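Local coordinates for protein Rab GDP-dissociation inhibitor (Saccharomyces cerevisiae, PDB 2BCG) that inhibits GDP dissociation from the Rab GTPase Sec4 and extracts GDP-bound Ypt7 from vacuolar membranes, at residues T19-C24 with S421-M426; K89-M92 with E96-N99. All coordinates share one frame; numbering follows the deposited sequence. Where two conformers were deposited one is given.

Interaction 1 (T19-C24 with S421-M426); sequences TGITEC and SHFESM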
# COMPACT_ATOMS: atom_id res chain seq x y z
N THR A 19 -6.39 -6.56 -8.07
CA THR A 19 -5.14 -6.02 -7.51
C THR A 19 -5.33 -5.45 -6.11
O THR A 19 -4.63 -4.50 -5.74
CB THR A 19 -4.52 -4.95 -8.43
OG1 THR A 19 -5.45 -3.87 -8.65
CG2 THR A 19 -4.11 -5.53 -9.78
N GLY A 20 -6.22 -6.05 -5.32
CA GLY A 20 -6.11 -5.89 -3.87
C GLY A 20 -4.77 -6.29 -3.30
O GLY A 20 -4.03 -7.11 -3.88
N ILE A 21 -4.47 -5.77 -2.11
CA ILE A 21 -3.18 -6.06 -1.50
C ILE A 21 -2.87 -7.58 -1.30
O ILE A 21 -1.74 -8.01 -1.50
CB ILE A 21 -3.04 -5.28 -0.16
CG1 ILE A 21 -1.64 -5.43 0.46
CG2 ILE A 21 -4.14 -5.63 0.84
CD1 ILE A 21 -0.51 -5.08 -0.45
N THR A 22 -3.84 -8.38 -0.89
CA THR A 22 -3.56 -9.81 -0.72
C THR A 22 -3.02 -10.40 -2.02
O THR A 22 -1.99 -11.10 -2.01
CB THR A 22 -4.81 -10.55 -0.27
OG1 THR A 22 -5.27 -9.98 0.95
CG2 THR A 22 -4.55 -12.05 -0.12
N GLU A 23 -3.68 -10.07 -3.13
CA GLU A 23 -3.30 -10.61 -4.45
C GLU A 23 -1.96 -10.05 -4.90
O GLU A 23 -1.14 -10.76 -5.49
CB GLU A 23 -4.34 -10.30 -5.51
CG GLU A 23 -5.54 -11.22 -5.50
CD GLU A 23 -6.45 -11.04 -4.30
OE1 GLU A 23 -7.10 -12.04 -3.89
OE2 GLU A 23 -6.61 -9.89 -3.83
N CYS A 24 -1.76 -8.74 -4.69
CA CYS A 24 -0.50 -8.14 -5.11
C CYS A 24 0.68 -8.74 -4.30
O CYS A 24 1.72 -8.99 -4.88
CB CYS A 24 -0.53 -6.62 -5.00
SG CYS A 24 -1.68 -5.85 -6.15
N SER A 421 -8.59 -3.65 12.85
CA SER A 421 -8.06 -2.29 12.65
C SER A 421 -6.67 -2.27 12.02
O SER A 421 -6.14 -1.20 11.73
CB SER A 421 -8.04 -1.59 14.01
OG SER A 421 -7.07 -2.16 14.88
N HIS A 422 -6.09 -3.45 11.81
CA HIS A 422 -4.76 -3.53 11.22
C HIS A 422 -4.66 -4.75 10.30
O HIS A 422 -5.61 -5.51 10.16
CB HIS A 422 -3.69 -3.55 12.31
CG HIS A 422 -3.85 -4.67 13.29
ND1 HIS A 422 -3.35 -5.93 13.05
CD2 HIS A 422 -4.47 -4.72 14.50
CE1 HIS A 422 -3.64 -6.71 14.08
NE2 HIS A 422 -4.31 -6.00 14.97
N PHE A 423 -3.50 -4.91 9.64
CA PHE A 423 -3.38 -5.86 8.52
C PHE A 423 -2.93 -7.29 8.91
O PHE A 423 -2.73 -8.14 8.03
CB PHE A 423 -2.45 -5.27 7.41
CG PHE A 423 -3.17 -4.57 6.25
CD1 PHE A 423 -4.30 -5.14 5.66
CD2 PHE A 423 -2.68 -3.37 5.71
CE1 PHE A 423 -4.96 -4.52 4.57
CE2 PHE A 423 -3.32 -2.77 4.62
CZ PHE A 423 -4.44 -3.36 4.05
N GLU A 424 -2.86 -7.62 10.21
CA GLU A 424 -2.37 -8.96 10.54
C GLU A 424 -3.24 -10.07 9.96
O GLU A 424 -2.71 -11.10 9.48
CB GLU A 424 -2.19 -9.12 12.05
CG GLU A 424 -0.95 -9.85 12.43
CD GLU A 424 0.36 -9.23 11.89
OE1 GLU A 424 0.46 -7.99 11.66
OE2 GLU A 424 1.30 -10.01 11.70
N SER A 425 -4.56 -9.92 9.98
CA SER A 425 -5.40 -10.99 9.41
C SER A 425 -5.21 -11.09 7.87
O SER A 425 -5.39 -12.17 7.29
CB SER A 425 -6.88 -10.83 9.78
OG SER A 425 -7.40 -9.64 9.22
N MET A 426 -4.84 -9.99 7.22
CA MET A 426 -4.60 -10.00 5.76
C MET A 426 -3.31 -10.79 5.49
O MET A 426 -3.30 -11.63 4.59
CB MET A 426 -4.54 -8.56 5.21
CG MET A 426 -4.29 -8.41 3.69
SD MET A 426 -2.53 -8.66 3.24
CE MET A 426 -1.82 -7.16 3.99
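A buried, apolar contact between two helix starts, one near each end of the chain, brings Ile21 and Thr22 in the first turn of helix 21-32 against Phe423 and Met426 at the beginning of helix 424-438. The backbones come nearest at Thr22 and Met426, whose CA atoms are 6.6 Å apart, and side chains alone bridge the gap. Ile21 uses both of its branches. Its CG1 lies anti to the backbone N (chi1 -174°) and meets the terminal methyl of Met426, with CG1 to CE at 3.9 Å, while CG2 approaches the far end of the Phe423 ring obliquely, 3.9 Å from CZ. Met426 starts extended and then bends at chi2 and chi3. The double bend folds its tip back over the neighbouring aromatic ring, where CE sits 3.5 Å above the plane of Phe423, displaced toward the rim. Methionine methyl, phenyl ring and isoleucine thus close on one another as three apolar groups. Thr22 runs past Met426 in the opposite direction; its OG1 is 3.3 Å from Met426 CG, a packing contact, and this hydroxyl finds its hydrogen bond outside the two segments. Gly20 occupies the N-cap of the first helix and Phe423 that of the second. Around this junction, Leu244 and Phe248 of helix 243-254 pack on Ile21, Asp429, Val430 and Ile433 farther along helix 424-438 border Thr22, and helix 21-32, with strand 14-17 and the turn at Gly20, forms the first beta-alpha unit of a Rossmann-like parallel sheet.

Interaction 2 (K89-M92 with E96-N99); sequences KFLM and ELTN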
# COMPACT_ATOMS: atom_id res chain seq x y z
N LYS A 89 -7.02 0.56 7.63
CA LYS A 89 -6.12 -0.40 8.30
C LYS A 89 -4.86 0.34 8.67
O LYS A 89 -4.39 1.19 7.87
CB LYS A 89 -5.69 -1.55 7.37
CG LYS A 89 -6.81 -2.35 6.79
CD LYS A 89 -7.30 -3.38 7.81
CE LYS A 89 -8.47 -4.13 7.26
NZ LYS A 89 -8.91 -5.15 8.27
N PHE A 90 -4.32 0.03 9.87
CA PHE A 90 -2.95 0.34 10.22
C PHE A 90 -2.02 -0.87 10.09
O PHE A 90 -2.48 -2.01 9.98
CB PHE A 90 -2.91 0.88 11.64
CG PHE A 90 -3.61 2.22 11.80
CD1 PHE A 90 -4.64 2.40 12.73
CD2 PHE A 90 -3.23 3.31 11.03
CE1 PHE A 90 -5.26 3.66 12.88
CE2 PHE A 90 -3.86 4.56 11.16
CZ PHE A 90 -4.87 4.73 12.11
N LEU A 91 -0.71 -0.64 10.13
CA LEU A 91 0.26 -1.76 10.20
C LEU A 91 0.82 -1.90 11.63
O LEU A 91 1.31 -0.92 12.17
CB LEU A 91 1.46 -1.49 9.27
CG LEU A 91 1.24 -1.68 7.76
CD1 LEU A 91 0.45 -0.49 7.17
CD2 LEU A 91 2.57 -1.86 7.03
N MET A 92 0.73 -3.09 12.23
CA MET A 92 1.50 -3.30 13.46
C MET A 92 3.00 -3.18 13.15
O MET A 92 3.52 -3.83 12.23
CB MET A 92 1.23 -4.70 14.05
CG MET A 92 -0.12 -4.84 14.70
SD MET A 92 -0.11 -4.02 16.32
CE MET A 92 -0.82 -5.23 17.41
N GLU A 96 3.69 -9.10 10.64
CA GLU A 96 4.18 -9.82 9.46
C GLU A 96 4.30 -8.94 8.20
O GLU A 96 5.24 -9.12 7.42
CB GLU A 96 3.28 -11.03 9.16
CG GLU A 96 3.87 -11.98 8.12
CD GLU A 96 5.19 -12.62 8.58
OE1 GLU A 96 5.21 -13.19 9.69
OE2 GLU A 96 6.20 -12.55 7.83
N LEU A 97 3.38 -7.97 8.00
CA LEU A 97 3.51 -7.14 6.79
C LEU A 97 4.80 -6.36 6.80
O LEU A 97 5.48 -6.25 5.77
CB LEU A 97 2.25 -6.27 6.56
CG LEU A 97 2.26 -5.39 5.30
CD1 LEU A 97 2.51 -6.24 4.04
CD2 LEU A 97 0.96 -4.58 5.17
N THR A 98 5.20 -5.86 7.97
CA THR A 98 6.49 -5.17 8.01
C THR A 98 7.63 -6.15 7.65
O THR A 98 8.56 -5.78 6.91
CB THR A 98 6.76 -4.44 9.35
OG1 THR A 98 6.82 -5.40 10.40
CG2 THR A 98 5.65 -3.45 9.62
N ASN A 99 7.56 -7.38 8.16
CA ASN A 99 8.57 -8.41 7.87
C ASN A 99 8.66 -8.69 6.35
O ASN A 99 9.76 -8.83 5.77
CB ASN A 99 8.22 -9.69 8.66
CG ASN A 99 9.34 -10.73 8.63
OD1 ASN A 99 10.51 -10.39 8.70
ND2 ASN A 99 8.97 -12.00 8.50
O HOH W 1 2.94 -5.26 9.94
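Water 1 joins Met92 to Thr98 across this contact: it donates to Met92 O at 2.8 Å and accepts from Thr98 N at 3.1 Å. One molecule thereby serves both a carbonyl at the end of strand 91-92 and an amide in the first turn of helix 96-104, with no direct hydrogen bond between the two segments. Beside the water, the methyl of Thr98 reaches the same carbonyl, with CG2 3.4 Å from Met92 O. With OG1 at chi1 63°, between the backbone N and the carbonyl carbon, this methyl falls anti to the carbonyl carbon and faces Met92 O, while the hydroxyl hydrogen-bonds Gly95 O. Leucines supply the apolar part. Leu91 and Leu97 cross at a slant, and their CD2 methyls meet at 3.7 Å; Leu91 CD2 also lies 3.9 Å from Leu97 CG. Leu97 also packs on Met426 and Thr427 of helix 424-438, and Met92 turns toward helix 212-229. Thr98 also packs on an apolar side chain of the other protein chain. With methyl packing and a single water carrying the contact, strand and helix are joined across a short turn without direct main-chain pairing, and the water satisfies buried backbone groups on both sides.

Interactions 1 and 2 lie with their centres about 9 Å apart, near the centre of the folded chain. Along the sequence interaction 2 is nested inside the loop of nearly 400 residues that interaction 1 closes. They touch through residues 421-426: Ser421 O lies 2.9 Å from Phe90 N and Glu424 OE2 2.8 Å from Glu96 N, both probable hydrogen bonds. The start of helix 424-438 packs on helix 21-32 in interaction 1 and, through Glu424, reaches the start of helix 96-104, a member of interaction 2, while strand 91-92 edges the three-stranded antiparallel sheet. The late segment 421-426 is thus tied to two early regions near the centre of the molecule.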